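Local coordinates for ABC-type branched-chain amino acid transport systems periplasmic component-like protein (Thermomonospora curvata, PDB 4N03) that probably serves as the substrate-binding component of an ABC transporter, and here holds a palmitic acid molecule between its lobes, at residues T147-M152 with A184-K189. Numbering follows the deposited sequence.
Sequences TYDVDM and ALRGTK. With PLM (palmitic acid), chain B.
Gly187 of helix 179-195 lies against Asp149 near the start of helix 148-161, their CA atoms just 3.8 Å apart. A side chain on Gly187 would point into this junction and collide with the carbonyl of Asp149; glycine instead lets its CA-H meet Asp149 O at 3.5 Å. The segment axes thus approach to 6.7 Å at a crossing angle of -37°. Small Ala184 suits the same close packing: its CB touches Met152 CG at 3.8 Å and, more loosely, Tyr148 CB. Met152, present as selenomethionine, has an unbranched chain bent at chi2 and chi3; its chi1 of -70° puts CG 3.4 Å from Ala184 O, and CB and CG each lie 3.7 Å from Thr188 OG1. Asp149 rests its CB on the Gly187 backbone. Its OD1 accepts two bonds, from Thr147 OG1 at 2.7 Å nearly along the C-O axis and from Val150 N on the anti side, out of the carboxylate plane. The Asp149 and Arg186 side chains point the same way side by side, their planes 79° apart; OD2 makes no salt bridge and hydrogen-bonds Tyr398 OH, while Arg186 NH1 reaches Phe405 O. An alanine in place of Asp149 would probably leave the Thr147 hydroxyl and Val150 N without OD1, and Tyr398 OH without OD2. Tyr148 sends its ring away from the interface, and its OH donates to palmitic acid O1 at 2.5 Å, in the ring plane. Apolar packing and a CA-H...O contact therefore join the two helices, while Asp149 braces the helix start internally and links it to Tyr398, and Tyr148 reaches the ligand's carboxyl group.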
loop_
_atom_site.group_PDB
_atom_site.type_symbol
_atom_site.label_atom_id
_atom_site.label_comp_id
_atom_site.label_asym_id
_atom_site.label_seq_id
_atom_site.Cartn_x
_atom_site.Cartn_y
_atom_site.Cartn_z
ATOM N N THR A 147 0.299 1.864 -9.032
ATOM C CA THR A 147 -0.800 2.700 -8.611
ATOM C C THR A 147 -2.125 1.978 -8.758
ATOM O O THR A 147 -2.245 0.986 -9.472
ATOM C CB THR A 147 -0.770 4.025 -9.378
ATOM O OG1 THR A 147 -0.640 3.798 -10.778
ATOM C CG2 THR A 147 0.368 4.865 -8.888
ATOM N N TYR A 148 -3.147 2.503 -8.086
ATOM C CA TYR A 148 -4.412 1.800 -7.986
ATOM C C TYR A 148 -5.088 1.533 -9.302
ATOM O O TYR A 148 -5.760 0.548 -9.523
ATOM C CB TYR A 148 -5.374 2.566 -7.112
ATOM C CG TYR A 148 -5.055 2.556 -5.653
ATOM C CD1 TYR A 148 -4.810 1.363 -4.937
ATOM C CD2 TYR A 148 -4.963 3.725 -4.953
ATOM C CE1 TYR A 148 -4.537 1.380 -3.580
ATOM C CE2 TYR A 148 -4.703 3.730 -3.592
ATOM C CZ TYR A 148 -4.493 2.543 -2.899
ATOM O OH TYR A 148 -4.225 2.482 -1.544
ATOM N N ASP A 149 -5.009 2.524 -10.211
ATOM C CA ASP A 149 -5.549 2.423 -11.559
ATOM C C ASP A 149 -4.938 1.271 -12.334
ATOM O O ASP A 149 -5.644 0.470 -12.903
ATOM C CB ASP A 149 -5.501 3.741 -12.318
ATOM C CG ASP A 149 -4.181 4.475 -12.322
ATOM O OD1 ASP A 149 -3.181 3.981 -11.748
ATOM O OD2 ASP A 149 -4.180 5.596 -12.901
ATOM N N VAL A 150 -3.605 1.203 -12.330
ATOM C CA VAL A 150 -2.919 0.111 -12.982
ATOM C C VAL A 150 -3.320 -1.228 -12.398
ATOM O O VAL A 150 -3.530 -2.181 -13.153
ATOM C CB VAL A 150 -1.390 0.323 -12.847
ATOM C CG1 VAL A 150 -0.566 -0.934 -13.167
ATOM C CG2 VAL A 150 -0.970 1.501 -13.723
ATOM N N ASP A 151 -3.494 -1.348 -11.074
ATOM C CA ASP A 151 -3.963 -2.604 -10.504
ATOM C C ASP A 151 -5.346 -2.996 -11.033
ATOM O O ASP A 151 -5.568 -4.156 -11.321
ATOM C CB ASP A 151 -4.024 -2.563 -8.983
ATOM C CG ASP A 151 -2.675 -2.694 -8.318
ATOM O OD1 ASP A 151 -1.722 -3.183 -8.924
ATOM O OD2 ASP A 151 -2.654 -2.315 -7.114
HETATM N N MSE A 152 -6.298 -2.052 -11.129
HETATM C CA MSE A 152 -7.596 -2.391 -11.683
HETATM C C MSE A 152 -7.535 -2.693 -13.165
HETATM O O MSE A 152 -8.280 -3.532 -13.620
HETATM C CB MSE A 152 -8.613 -1.270 -11.421
HETATM C CG MSE A 152 -9.009 -1.132 -9.951
HETATM SE SE MSE A 152 -9.986 -2.676 -9.308
HETATM C CE MSE A 152 -8.645 -3.585 -8.418
ATOM N N ALA A 184 -8.519 3.972 -8.279
ATOM C CA ALA A 184 -8.878 2.648 -8.715
ATOM C C ALA A 184 -9.930 2.717 -9.832
ATOM O O ALA A 184 -9.846 2.015 -10.821
ATOM C CB ALA A 184 -9.341 1.836 -7.524
ATOM N N LEU A 185 -10.970 3.479 -9.548
ATOM C CA LEU A 185 -12.089 3.641 -10.484
ATOM C C LEU A 185 -11.659 4.151 -11.878
ATOM O O LEU A 185 -12.158 3.682 -12.882
ATOM C CB LEU A 185 -13.119 4.585 -9.889
ATOM C CG LEU A 185 -14.364 4.851 -10.718
ATOM C CD1 LEU A 185 -15.217 3.621 -10.877
ATOM C CD2 LEU A 185 -15.166 5.955 -10.075
ATOM N N ARG A 186 -10.692 5.033 -11.870
ATOM C CA ARG A 186 -10.138 5.496 -13.139
ATOM C C ARG A 186 -9.630 4.343 -13.965
ATOM O O ARG A 186 -9.809 4.252 -15.180
ATOM C CB ARG A 186 -9.060 6.549 -12.904
ATOM C CG ARG A 186 -8.520 7.149 -14.180
ATOM C CD ARG A 186 -7.372 8.065 -13.902
ATOM N NE ARG A 186 -6.847 8.641 -15.127
ATOM C CZ ARG A 186 -6.856 9.908 -15.430
ATOM N NH1 ARG A 186 -7.324 10.823 -14.610
ATOM N NH2 ARG A 186 -6.290 10.250 -16.536
ATOM N N GLY A 187 -8.917 3.423 -13.321
ATOM C CA GLY A 187 -8.427 2.217 -13.999
ATOM C C GLY A 187 -9.546 1.323 -14.485
ATOM O O GLY A 187 -9.547 0.864 -15.629
ATOM N N THR A 188 -10.539 1.078 -13.633
ATOM C CA THR A 188 -11.704 0.316 -14.048
ATOM C C THR A 188 -12.316 0.893 -15.331
ATOM O O THR A 188 -12.645 0.135 -16.256
ATOM C CB THR A 188 -12.751 0.319 -12.940
ATOM O OG1 THR A 188 -12.164 -0.237 -11.766
ATOM C CG2 THR A 188 -13.952 -0.484 -13.303
ATOM N N LYS A 189 -12.521 2.200 -15.343
ATOM C CA LYS A 189 -13.195 2.848 -16.467
ATOM C C LYS A 189 -12.351 2.811 -17.707
ATOM O O LYS A 189 -12.900 2.670 -18.829
ATOM C CB LYS A 189 -13.593 4.239 -16.075
ATOM C CG LYS A 189 -14.679 4.205 -15.007
ATOM C CD LYS A 189 -14.918 5.548 -14.401
ATOM C CE LYS A 189 -15.572 6.445 -15.412
ATOM N NZ LYS A 189 -16.030 7.597 -14.646
HETATM C C1 PLM B . -5.554 4.471 0.764
HETATM O O1 PLM B . -4.780 4.550 -0.225
HETATM O O2 PLM B . -6.029 5.453 1.375
HETATM C C2 PLM B . -5.798 3.108 1.369
HETATM C C3 PLM B . -4.558 2.780 2.311
HETATM C C4 PLM B . -4.556 1.355 2.814
HETATM C C5 PLM B . -3.428 1.073 3.746
HETATM C C6 PLM B . -3.242 -0.371 4.259
HETATM C C7 PLM B . -2.293 -1.138 3.348
HETATM C C8 PLM B . -2.170 -2.612 3.622
HETATM C C9 PLM B . -1.012 -3.308 2.932
HETATM C CA PLM B . -1.331 -3.890 1.535
HETATM C CB PLM B . 0.036 -4.289 0.849
HETATM C CC PLM B . 0.167 -3.653 -0.566
HETATM C CD PLM B . 1.590 -3.525 -1.067
HETATM C CE PLM B . 1.786 -2.877 -2.431
HETATM C CF PLM B . 3.182 -2.244 -2.535
HETATM C CG PLM B . 4.282 -3.201 -2.961
#